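Local coordinates for aldehyde dehydrogenase (PDB 5MYP), which probably oxidises aldehydes to carboxylic acids with NAD+ as the hydride acceptor, as a glycosomal member of the aldehyde dehydrogenase family of Trypanosoma brucei, at the interface of chains A and B. Coordinates in Å, arbitrary orientation; residue numbers count along the deposited sequence, not the author numbering. Chains: chain A/B, Aldehyde dehydrogenase.

Contacts 1, 2 and 3 are neighbouring patches of one two-fold symmetric interface, each with a twin in which the chains are exchanged. The C-terminal arm of chain A links them: strand 454-461 adds to contact 2, the 3-10 helix 468-471 and its flanking loops supply chain A's side of contact 3, and helix 479-489 lies in contact 1. The centres of their C-alpha atoms are about 17 Å (contacts 2 and 3), 16 Å (3 and 1) and 25 Å (1 and 2) apart. Contact 2 lies nearest A:Glu223, a predicted active-site residue, at about 26 Å. The arm exchange suggests a dimer, as in related dehydrogenases.

Contact 1: the interface of chains A and B. Residues chain A 472, 477-478, 481-482, 485, 489; chain B 68, 70, 73-74, 78.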
loop_
_atom_site.group_PDB
_atom_site.type_symbol
_atom_site.label_atom_id
_atom_site.label_comp_id
_atom_site.label_asym_id
_atom_site.label_seq_id
_atom_site.Cartn_x
_atom_site.Cartn_y
_atom_site.Cartn_z
ATOM N N VAL A 472 -29.017 -18.484 -11.248
ATOM C CA VAL A 472 -28.346 -18.196 -12.527
ATOM C C VAL A 472 -26.923 -18.752 -12.725
ATOM O O VAL A 472 -26.525 -18.967 -13.874
ATOM C CB VAL A 472 -28.330 -16.672 -12.820
ATOM C CG1 VAL A 472 -29.739 -16.169 -13.104
ATOM C CG2 VAL A 472 -27.699 -15.879 -11.681
ATOM N N TYR A 477 -26.298 -24.027 -19.666
ATOM C CA TYR A 477 -26.806 -22.722 -20.080
ATOM C C TYR A 477 -28.024 -22.915 -20.977
ATOM O O TYR A 477 -27.911 -23.059 -22.193
ATOM C CB TYR A 477 -25.700 -21.909 -20.759
ATOM C CG TYR A 477 -24.560 -21.620 -19.807
ATOM C CD1 TYR A 477 -24.736 -20.756 -18.729
ATOM C CD2 TYR A 477 -23.316 -22.234 -19.956
ATOM C CE1 TYR A 477 -23.708 -20.495 -17.838
ATOM C CE2 TYR A 477 -22.276 -21.976 -19.071
ATOM C CZ TYR A 477 -22.478 -21.103 -18.015
ATOM O OH TYR A 477 -21.467 -20.838 -17.123
ATOM N N THR A 478 -29.190 -22.937 -20.340
ATOM C CA THR A 478 -30.459 -23.220 -20.999
ATOM C C THR A 478 -31.111 -21.942 -21.524
ATOM O O THR A 478 -30.708 -20.826 -21.171
ATOM C CB THR A 478 -31.428 -23.908 -20.019
ATOM O OG1 THR A 478 -31.645 -23.062 -18.884
ATOM C CG2 THR A 478 -30.858 -25.239 -19.540
ATOM N N LYS A 481 -32.547 -20.035 -18.530
ATOM C CA LYS A 481 -31.554 -19.195 -17.844
ATOM C C LYS A 481 -31.308 -17.887 -18.595
ATOM O O LYS A 481 -31.227 -16.824 -17.976
ATOM C CB LYS A 481 -30.228 -19.939 -17.667
ATOM C CG LYS A 481 -29.219 -19.201 -16.786
ATOM C CD LYS A 481 -27.810 -19.742 -16.952
ATOM C CE LYS A 481 -27.678 -21.177 -16.472
ATOM N NZ LYS A 481 -28.180 -21.373 -15.080
ATOM N N SER A 482 -31.177 -17.974 -19.918
ATOM C CA SER A 482 -31.009 -16.792 -20.770
ATOM C C SER A 482 -32.148 -15.780 -20.596
ATOM O O SER A 482 -31.903 -14.574 -20.506
ATOM C CB SER A 482 -30.892 -17.203 -22.238
ATOM O OG SER A 482 -29.761 -18.027 -22.434
ATOM N N LEU A 485 -31.721 -14.114 -17.058
ATOM C CA LEU A 485 -30.648 -13.112 -17.099
ATOM C C LEU A 485 -30.980 -11.905 -17.980
ATOM O O LEU A 485 -30.640 -10.777 -17.619
ATOM C CB LEU A 485 -29.319 -13.745 -17.540
ATOM C CG LEU A 485 -28.674 -14.678 -16.511
ATOM C CD1 LEU A 485 -27.550 -15.474 -17.154
ATOM C CD2 LEU A 485 -28.154 -13.888 -15.315
ATOM N N LEU A 489 -31.184 -7.493 -17.373
ATOM C CA LEU A 489 -30.449 -6.549 -18.228
ATOM C C LEU A 489 -31.309 -5.520 -18.960
ATOM O O LEU A 489 -30.765 -4.497 -19.400
ATOM C CB LEU A 489 -29.617 -7.313 -19.266
ATOM C CG LEU A 489 -28.530 -8.260 -18.748
ATOM C CD1 LEU A 489 -28.133 -9.252 -19.833
ATOM C CD2 LEU A 489 -27.314 -7.488 -18.255
ATOM N N HIS B 68 -19.737 -18.729 -22.731
ATOM C CA HIS B 68 -21.155 -18.522 -23.063
ATOM C C HIS B 68 -21.631 -17.157 -22.558
ATOM O O HIS B 68 -21.181 -16.692 -21.509
ATOM C CB HIS B 68 -22.017 -19.638 -22.461
ATOM C CG HIS B 68 -23.402 -19.719 -23.028
ATOM N ND1 HIS B 68 -24.435 -18.922 -22.585
ATOM C CD2 HIS B 68 -23.933 -20.523 -23.980
ATOM C CE1 HIS B 68 -25.539 -19.221 -23.248
ATOM N NE2 HIS B 68 -25.261 -20.192 -24.099
ATOM N N ASP B 70 -24.338 -16.077 -21.104
ATOM C CA ASP B 70 -24.869 -16.111 -19.736
ATOM C C ASP B 70 -23.771 -16.174 -18.671
ATOM O O ASP B 70 -23.905 -15.558 -17.614
ATOM C CB ASP B 70 -25.830 -17.296 -19.564
ATOM C CG ASP B 70 -27.099 -17.163 -20.406
ATOM O OD1 ASP B 70 -27.334 -16.093 -20.997
ATOM O OD2 ASP B 70 -27.870 -18.139 -20.470
ATOM N N VAL B 73 -22.382 -12.686 -18.606
ATOM C CA VAL B 73 -23.326 -11.809 -17.901
ATOM C C VAL B 73 -23.158 -11.926 -16.378
ATOM O O VAL B 73 -23.073 -10.912 -15.672
ATOM C CB VAL B 73 -24.791 -12.076 -18.333
ATOM C CG1 VAL B 73 -25.787 -11.381 -17.405
ATOM C CG2 VAL B 73 -25.003 -11.618 -19.776
ATOM N N VAL B 74 -23.101 -13.163 -15.888
ATOM C CA VAL B 74 -22.958 -13.438 -14.453
ATOM C C VAL B 74 -21.593 -12.974 -13.916
ATOM O O VAL B 74 -21.523 -12.379 -12.844
ATOM C CB VAL B 74 -23.178 -14.949 -14.150
ATOM C CG1 VAL B 74 -22.780 -15.318 -12.723
ATOM C CG2 VAL B 74 -24.632 -15.333 -14.398
ATOM N N LEU B 78 -22.882 -8.062 -15.025
ATOM C CA LEU B 78 -23.628 -7.720 -13.806
ATOM C C LEU B 78 -22.745 -7.141 -12.676
ATOM O O LEU B 78 -23.133 -6.152 -12.052
ATOM C CB LEU B 78 -24.463 -8.908 -13.306
ATOM C CG LEU B 78 -25.670 -9.322 -14.157
ATOM C CD1 LEU B 78 -26.301 -10.591 -13.589
ATOM C CD2 LEU B 78 -26.703 -8.209 -14.244
#
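The backbone is helical in 479-489 of chain A and the start of 69-95 of chain B, while A:Tyr477 (psi 91°) and B:His68 (psi 145°) are extended in the loops just before. B:Asp70 is the centre of the patch. Its CG is anti to the carbonyl carbon (chi1 -66°), and its carboxylate OD2 accepts a hydrogen bond from the hydroxyl OG of A:Ser482 at 2.7 Å, through the syn lone pair. On its apolar side, the methylene CB of B:Asp70 lies 3.5 Å from CD1 of A:Leu485. The other branch of that leucine, CD2, turns to B:Val73 and B:Val74, crossing the latter at about a right angle; its nearest methyl is CG2 of B:Val74, at 3.9 Å. Farther along, A:Leu489 meets B:Val73 tip to tip, CD1 to CG2. At the opposite end, A:Tyr477 slides antiparallel past B:His68 and sets its CB over the middle of the imidazole face, 3.6 Å from the ring centroid. The imidazole is steadied from its own chain, since ND1 of B:His68 takes the backbone N-H of B:Asp70 near the ring plane. A second-shell bond runs from the amine NZ of A:Lys481 to the carbonyl O of A:Val472, 3.2 Å long, with NZ above the carbonyl plane.

Contact 2: the interface of chains A and B. Residues chain A 100, 102, 111, 113, 456, 458-460; chain B 415-417, 428, 430-432, 448.
B:Leu431 forms the apolar centre, its CG anti to the carbonyl carbon (chi1 -62°) and its CD2 methyl pushed among chain A side chains. That methyl lies 4.0 Å from CB of A:Pro458 and equally near CD2 of A:Leu113, with CB of A:Cys111 alongside. A:Met102, bent at chi2 and chi3, crosses the leucine obliquely and rests its sulfur SD 3.7 Å from CA of B:Gly430. Packing is tight beside it, where the terminal methyl CE of A:Met460 presses on CB of B:Ala428 at 3.4 Å. A:Leu113 reaches tip to tip toward two partners: CD2 meets CD of B:Pro432 at 3.6 Å, and CD1 meets the phenol OH of B:Tyr448. Toward the rim, the guanidinium of A:Arg456 arrives at the CD1-CE1 side of the B:Tyr448 ring, the planes 76° apart, and NH2 comes 3.4 Å from CD1. The other polar margin is backbone: N-H of B:Val417 hydrogen-bonds O of A:Pro458 at 3.0 Å, and N-H of A:Met460 hydrogen-bonds O of B:Val417 at 2.9 Å. Both run nearly along the C=O axes. A:Val459 and B:Val417 form a parallel bridge, so strand 454-461 of chain A lies beside strand 417-419 of chain B, apparently extending the sheet across the boundary.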
loop_
_atom_site.group_PDB
_atom_site.type_symbol
_atom_site.label_atom_id
_atom_site.label_comp_id
_atom_site.label_asym_id
_atom_site.label_seq_id
_atom_site.Cartn_x
_atom_site.Cartn_y
_atom_site.Cartn_z
ATOM N N PRO A 100 -17.957 -5.597 8.132
ATOM C CA PRO A 100 -18.111 -4.624 7.049
ATOM C C PRO A 100 -19.568 -4.371 6.658
ATOM O O PRO A 100 -20.430 -5.216 6.888
ATOM C CB PRO A 100 -17.378 -5.286 5.885
ATOM C CG PRO A 100 -17.584 -6.738 6.111
ATOM C CD PRO A 100 -17.560 -6.915 7.607
ATOM N N MET A 102 -22.321 -4.516 4.223
ATOM C CA MET A 102 -22.616 -5.363 3.070
ATOM C C MET A 102 -23.861 -4.894 2.324
ATOM O O MET A 102 -24.820 -4.441 2.940
ATOM C CB MET A 102 -22.781 -6.818 3.516
ATOM C CG MET A 102 -21.567 -7.423 4.226
ATOM S SD MET A 102 -20.016 -7.285 3.306
ATOM C CE MET A 102 -20.374 -8.228 1.822
ATOM N N CYS A 111 -20.244 -11.986 7.062
ATOM C CA CYS A 111 -18.932 -11.486 6.611
ATOM C C CYS A 111 -18.140 -10.767 7.713
ATOM O O CYS A 111 -18.724 -10.110 8.574
ATOM C CB CYS A 111 -19.121 -10.557 5.408
ATOM S SG CYS A 111 -19.861 -11.383 3.976
ATOM N N LEU A 113 -13.947 -8.821 8.440
ATOM C CA LEU A 113 -12.588 -8.446 8.045
ATOM C C LEU A 113 -11.669 -8.754 9.225
ATOM O O LEU A 113 -11.732 -8.084 10.257
ATOM C CB LEU A 113 -12.514 -6.964 7.667
ATOM C CG LEU A 113 -13.526 -6.474 6.627
ATOM C CD1 LEU A 113 -13.306 -4.995 6.335
ATOM C CD2 LEU A 113 -13.465 -7.292 5.348
ATOM N N ARG A 456 -5.269 -7.327 6.126
ATOM C CA ARG A 456 -6.718 -7.312 6.338
ATOM C C ARG A 456 -7.331 -8.390 5.443
ATOM O O ARG A 456 -7.298 -8.276 4.219
ATOM C CB ARG A 456 -7.296 -5.930 6.013
ATOM C CG ARG A 456 -8.786 -5.801 6.284
ATOM C CD ARG A 456 -9.285 -4.394 6.033
ATOM N NE ARG A 456 -8.963 -3.922 4.691
ATOM C CZ ARG A 456 -9.146 -2.676 4.260
ATOM N NH1 ARG A 456 -9.683 -1.744 5.049
ATOM N NH2 ARG A 456 -8.803 -2.355 3.017
ATOM N N PRO A 458 -10.538 -10.638 4.319
ATOM C CA PRO A 458 -11.991 -10.825 4.325
ATOM C C PRO A 458 -12.401 -12.289 4.466
ATOM O O PRO A 458 -11.774 -13.165 3.868
ATOM C CB PRO A 458 -12.422 -10.282 2.956
ATOM C CG PRO A 458 -11.222 -10.451 2.100
ATOM C CD PRO A 458 -10.069 -10.153 3.008
ATOM N N VAL A 459 -13.436 -12.531 5.268
ATOM C CA VAL A 459 -13.991 -13.866 5.469
ATOM C C VAL A 459 -15.496 -13.800 5.204
ATOM O O VAL A 459 -16.185 -12.949 5.770
ATOM C CB VAL A 459 -13.724 -14.380 6.900
ATOM C CG1 VAL A 459 -14.339 -15.769 7.097
ATOM C CG2 VAL A 459 -12.223 -14.377 7.197
ATOM N N MET A 460 -15.990 -14.683 4.336
ATOM C CA MET A 460 -17.418 -14.800 4.026
ATOM C C MET A 460 -17.885 -16.200 4.409
ATOM O O MET A 460 -17.359 -17.183 3.889
ATOM C CB MET A 460 -17.657 -14.564 2.531
ATOM C CG MET A 460 -19.047 -14.964 2.041
ATOM S SD MET A 460 -19.331 -14.615 0.305
ATOM C CE MET A 460 -19.868 -12.911 0.373
ATOM N N GLY B 415 -5.655 -14.440 0.559
ATOM C CA GLY B 415 -6.300 -13.178 0.197
ATOM C C GLY B 415 -7.723 -13.071 0.729
ATOM O O GLY B 415 -8.193 -11.975 1.023
ATOM N N ALA B 416 -8.406 -14.207 0.835
ATOM C CA ALA B 416 -9.737 -14.281 1.434
ATOM C C ALA B 416 -10.050 -15.707 1.874
ATOM O O ALA B 416 -9.364 -16.650 1.470
ATOM C CB ALA B 416 -10.789 -13.803 0.444
ATOM N N VAL B 417 -11.082 -15.843 2.704
ATOM C CA VAL B 417 -11.643 -17.141 3.080
ATOM C C VAL B 417 -13.138 -17.124 2.786
ATOM O O VAL B 417 -13.830 -16.169 3.155
ATOM C CB VAL B 417 -11.427 -17.457 4.580
ATOM C CG1 VAL B 417 -12.075 -18.795 4.961
ATOM C CG2 VAL B 417 -9.943 -17.456 4.910
ATOM N N ALA B 428 -19.018 -9.836 -3.951
ATOM C CA ALA B 428 -19.659 -9.403 -2.707
ATOM C C ALA B 428 -19.400 -7.920 -2.468
ATOM O O ALA B 428 -18.248 -7.498 -2.301
ATOM C CB ALA B 428 -19.142 -10.216 -1.531
ATOM N N GLY B 430 -18.983 -4.977 -0.399
ATOM C CA GLY B 430 -18.608 -4.712 0.991
ATOM C C GLY B 430 -17.297 -5.340 1.431
ATOM O O GLY B 430 -16.772 -4.976 2.480
ATOM N N LEU B 431 -16.774 -6.290 0.651
ATOM C CA LEU B 431 -15.472 -6.902 0.928
ATOM C C LEU B 431 -14.389 -6.277 0.044
ATOM O O LEU B 431 -14.628 -6.043 -1.149
ATOM C CB LEU B 431 -15.512 -8.405 0.670
ATOM C CG LEU B 431 -16.471 -9.253 1.510
ATOM C CD1 LEU B 431 -16.329 -10.718 1.137
ATOM C CD2 LEU B 431 -16.229 -9.053 3.000
ATOM N N PRO B 432 -13.195 -6.011 0.617
ATOM C CA PRO B 432 -12.047 -5.656 -0.218
ATOM C C PRO B 432 -11.530 -6.898 -0.937
ATOM O O PRO B 432 -11.478 -7.974 -0.332
ATOM C CB PRO B 432 -11.012 -5.137 0.793
ATOM C CG PRO B 432 -11.363 -5.793 2.079
ATOM C CD PRO B 432 -12.836 -6.097 2.046
ATOM N N TYR B 448 -13.104 0.365 -1.251
ATOM C CA TYR B 448 -11.685 0.007 -1.196
ATOM C C TYR B 448 -10.948 0.427 -2.477
ATOM O O TYR B 448 -9.753 0.715 -2.432
ATOM C CB TYR B 448 -11.529 -1.484 -0.880
ATOM C CG TYR B 448 -12.296 -1.842 0.374
ATOM C CD1 TYR B 448 -11.824 -1.459 1.627
ATOM C CD2 TYR B 448 -13.522 -2.511 0.310
ATOM C CE1 TYR B 448 -12.536 -1.749 2.784
ATOM C CE2 TYR B 448 -14.239 -2.808 1.467
ATOM C CZ TYR B 448 -13.738 -2.423 2.698
ATOM O OH TYR B 448 -14.419 -2.707 3.855
#

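Contact 3: the interface of chains A and B. Residues chain A 462-465, 469-470, 473-474; chain B 242, 245-246, 249, 421-422, 424.
A:Arg473 leaves its backbone with CG in the crowded position between N and the carbonyl carbon (chi1 69°), then runs extended from CG to NE across the indole of B:Trp249, whose CG is anti to its backbone N. Its methylene CD sits over the six-membered ring, 3.7 Å from the centroid. At the far end, the guanidinium grips the carboxylate of B:Asp421 end-on in a salt bridge: NH2 bonds OD1 at 2.8 Å, almost straight and in the guanidinium plane, while NH1 bonds OD2 at 2.9 Å and is more tilted. Both oxygens use syn lone pairs. OD1 also takes the backbone N-H of B:Val422 on its anti lone pair, which helps fix the carboxylate's rotation. On the A:Arg473 side, NE and NH1 converge on OD1 of A:Asp470, so the guanidinium is held by an acid from each chain. CD1 of A:Ile469 and CZ of A:Phe474 lie over its opposite faces, each toward the rim, and the A:Phe474 ring turns edge-to-face to the five-membered ring of B:Trp249, planes 81° apart. A further salt bridge joins NE of A:Arg462 to OD2 of B:Asp421 at 3.3 Å. The extended B:Arg246 stands close to A:Arg473; the flanking carboxylates of B:Asp421 and A:Asp470 may offset the like charges. B:Val242 CG1 packs at the edge of the A:Phe464 ring. NH1 of B:Arg246 donates to O of A:Gly463 over 2.8 Å, at 171° and within its guanidinium plane.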
loop_
_atom_site.group_PDB
_atom_site.type_symbol
_atom_site.label_atom_id
_atom_site.label_comp_id
_atom_site.label_asym_id
_atom_site.label_seq_id
_atom_site.Cartn_x
_atom_site.Cartn_y
_atom_site.Cartn_z
ATOM N N ARG A 462 -21.039 -18.854 4.463
ATOM C CA ARG A 462 -22.327 -19.187 3.867
ATOM C C ARG A 462 -22.835 -20.510 4.425
ATOM O O ARG A 462 -22.080 -21.274 5.051
ATOM C CB ARG A 462 -22.195 -19.288 2.346
ATOM C CG ARG A 462 -21.555 -18.066 1.697
ATOM C CD ARG A 462 -21.796 -17.970 0.191
ATOM N NE ARG A 462 -23.068 -18.563 -0.243
ATOM C CZ ARG A 462 -24.178 -17.910 -0.598
ATOM N NH1 ARG A 462 -24.248 -16.576 -0.628
ATOM N NH2 ARG A 462 -25.249 -18.612 -0.951
ATOM N N GLY A 463 -24.123 -20.766 4.199
ATOM C CA GLY A 463 -24.752 -22.046 4.518
ATOM C C GLY A 463 -24.958 -22.861 3.255
ATOM O O GLY A 463 -24.620 -22.412 2.159
ATOM N N PHE A 464 -25.541 -24.046 3.411
ATOM C CA PHE A 464 -25.809 -24.946 2.285
ATOM C C PHE A 464 -27.201 -24.783 1.652
ATOM O O PHE A 464 -27.546 -25.528 0.734
ATOM C CB PHE A 464 -25.587 -26.397 2.726
ATOM C CG PHE A 464 -24.147 -26.736 2.962
ATOM C CD1 PHE A 464 -23.272 -26.850 1.886
ATOM C CD2 PHE A 464 -23.660 -26.951 4.245
ATOM C CE1 PHE A 464 -21.938 -27.164 2.085
ATOM C CE2 PHE A 464 -22.324 -27.270 4.449
ATOM C CZ PHE A 464 -21.464 -27.378 3.366
ATOM N N LEU A 465 -27.975 -23.799 2.110
ATOM C CA LEU A 465 -29.310 -23.541 1.563
ATOM C C LEU A 465 -29.225 -22.786 0.237
ATOM O O LEU A 465 -28.184 -22.220 -0.108
ATOM C CB LEU A 465 -30.172 -22.745 2.557
ATOM C CG LEU A 465 -30.765 -23.490 3.755
ATOM C CD1 LEU A 465 -29.684 -24.066 4.658
ATOM C CD2 LEU A 465 -31.673 -22.534 4.516
ATOM N N ILE A 469 -28.058 -16.212 -5.992
ATOM C CA ILE A 469 -26.972 -16.551 -6.935
ATOM C C ILE A 469 -27.180 -17.908 -7.630
ATOM O O ILE A 469 -26.819 -18.066 -8.800
ATOM C CB ILE A 469 -25.563 -16.510 -6.276
ATOM C CG1 ILE A 469 -25.406 -17.600 -5.199
ATOM C CG2 ILE A 469 -25.275 -15.115 -5.719
ATOM C CD1 ILE A 469 -24.134 -17.498 -4.384
ATOM N N ASP A 470 -27.786 -18.861 -6.914
ATOM C CA ASP A 470 -28.025 -20.217 -7.436
ATOM C C ASP A 470 -29.075 -20.298 -8.549
ATOM O O ASP A 470 -29.145 -21.313 -9.246
ATOM C CB ASP A 470 -28.435 -21.175 -6.308
ATOM C CG ASP A 470 -27.381 -21.291 -5.215
ATOM O OD1 ASP A 470 -26.176 -21.330 -5.534
ATOM O OD2 ASP A 470 -27.766 -21.359 -4.034
ATOM N N ARG A 473 -26.165 -18.997 -11.652
ATOM C CA ARG A 473 -24.732 -19.303 -11.806
ATOM C C ARG A 473 -24.421 -20.663 -12.458
ATOM O O ARG A 473 -23.465 -20.761 -13.230
ATOM C CB ARG A 473 -23.963 -19.143 -10.479
ATOM C CG ARG A 473 -24.261 -20.161 -9.382
ATOM C CD ARG A 473 -23.179 -20.122 -8.302
ATOM N NE ARG A 473 -23.669 -20.547 -6.988
ATOM C CZ ARG A 473 -22.907 -20.797 -5.922
ATOM N NH1 ARG A 473 -23.474 -21.172 -4.778
ATOM N NH2 ARG A 473 -21.580 -20.694 -5.983
ATOM N N PHE A 474 -25.227 -21.688 -12.172
ATOM C CA PHE A 474 -24.896 -23.064 -12.575
ATOM C C PHE A 474 -25.264 -23.380 -14.021
ATOM O O PHE A 474 -26.408 -23.155 -14.424
ATOM C CB PHE A 474 -25.588 -24.082 -11.661
ATOM C CG PHE A 474 -25.145 -24.009 -10.226
ATOM C CD1 PHE A 474 -23.819 -24.246 -9.885
ATOM C CD2 PHE A 474 -26.054 -23.719 -9.211
ATOM C CE1 PHE A 474 -23.400 -24.181 -8.563
ATOM C CE2 PHE A 474 -25.642 -23.658 -7.888
ATOM C CZ PHE A 474 -24.312 -23.885 -7.561
ATOM N N VAL B 242 -24.289 -30.482 -2.779
ATOM C CA VAL B 242 -24.109 -29.025 -2.853
ATOM C C VAL B 242 -22.622 -28.650 -2.772
ATOM O O VAL B 242 -22.180 -27.737 -3.468
ATOM C CB VAL B 242 -24.933 -28.291 -1.768
ATOM C CG1 VAL B 242 -24.614 -26.797 -1.742
ATOM C CG2 VAL B 242 -26.425 -28.495 -2.026
ATOM N N GLU B 245 -21.274 -29.488 -6.250
ATOM C CA GLU B 245 -21.808 -28.549 -7.236
ATOM C C GLU B 245 -21.102 -27.192 -7.188
ATOM O O GLU B 245 -20.777 -26.621 -8.229
ATOM C CB GLU B 245 -23.324 -28.384 -7.070
ATOM C CG GLU B 245 -24.109 -29.563 -7.642
ATOM C CD GLU B 245 -25.578 -29.583 -7.242
ATOM O OE1 GLU B 245 -25.969 -28.901 -6.272
ATOM O OE2 GLU B 245 -26.354 -30.299 -7.905
ATOM N N ARG B 246 -20.850 -26.693 -5.981
ATOM C CA ARG B 246 -20.169 -25.406 -5.810
ATOM C C ARG B 246 -18.704 -25.478 -6.257
ATOM O O ARG B 246 -18.241 -24.600 -6.985
ATOM C CB ARG B 246 -20.304 -24.907 -4.369
ATOM C CG ARG B 246 -21.732 -24.477 -4.065
ATOM C CD ARG B 246 -21.990 -24.166 -2.602
ATOM N NE ARG B 246 -23.394 -23.802 -2.407
ATOM C CZ ARG B 246 -23.933 -23.355 -1.271
ATOM N NH1 ARG B 246 -23.196 -23.186 -0.171
ATOM N NH2 ARG B 246 -25.240 -23.072 -1.241
ATOM N N TRP B 249 -18.643 -26.025 -10.155
ATOM C CA TRP B 249 -18.991 -24.763 -10.824
ATOM C C TRP B 249 -17.788 -23.817 -10.884
ATOM O O TRP B 249 -17.471 -23.280 -11.949
ATOM C CB TRP B 249 -20.171 -24.057 -10.138
ATOM C CG TRP B 249 -20.330 -22.639 -10.606
ATOM C CD1 TRP B 249 -20.844 -22.217 -11.796
ATOM C CD2 TRP B 249 -19.922 -21.462 -9.905
ATOM N NE1 TRP B 249 -20.795 -20.846 -11.877
ATOM C CE2 TRP B 249 -20.232 -20.356 -10.729
ATOM C CE3 TRP B 249 -19.325 -21.233 -8.660
ATOM C CZ2 TRP B 249 -19.971 -19.041 -10.343
ATOM C CZ3 TRP B 249 -19.069 -19.921 -8.277
ATOM C CH2 TRP B 249 -19.392 -18.842 -9.114
ATOM N N ASP B 421 -18.479 -22.296 0.154
ATOM C CA ASP B 421 -18.642 -21.914 -1.254
ATOM C C ASP B 421 -17.283 -21.544 -1.849
ATOM O O ASP B 421 -16.276 -21.515 -1.137
ATOM C CB ASP B 421 -19.628 -20.741 -1.393
ATOM C CG ASP B 421 -20.518 -20.850 -2.627
ATOM O OD1 ASP B 421 -20.051 -21.319 -3.692
ATOM O OD2 ASP B 421 -21.700 -20.449 -2.536
ATOM N N VAL B 422 -17.270 -21.281 -3.152
ATOM C CA VAL B 422 -16.067 -20.843 -3.868
ATOM C C VAL B 422 -16.403 -19.661 -4.777
ATOM O O VAL B 422 -17.551 -19.521 -5.198
ATOM C CB VAL B 422 -15.438 -21.993 -4.700
ATOM C CG1 VAL B 422 -15.121 -23.194 -3.813
ATOM C CG2 VAL B 422 -16.335 -22.417 -5.859
ATOM N N VAL B 424 -17.601 -16.828 -5.199
ATOM C CA VAL B 424 -18.687 -15.833 -5.068
ATOM C C VAL B 424 -18.351 -14.577 -4.255
ATOM O O VAL B 424 -18.991 -13.537 -4.442
ATOM C CB VAL B 424 -19.997 -16.458 -4.506
ATOM C CG1 VAL B 424 -20.561 -17.483 -5.480
ATOM C CG2 VAL B 424 -19.804 -17.054 -3.110
#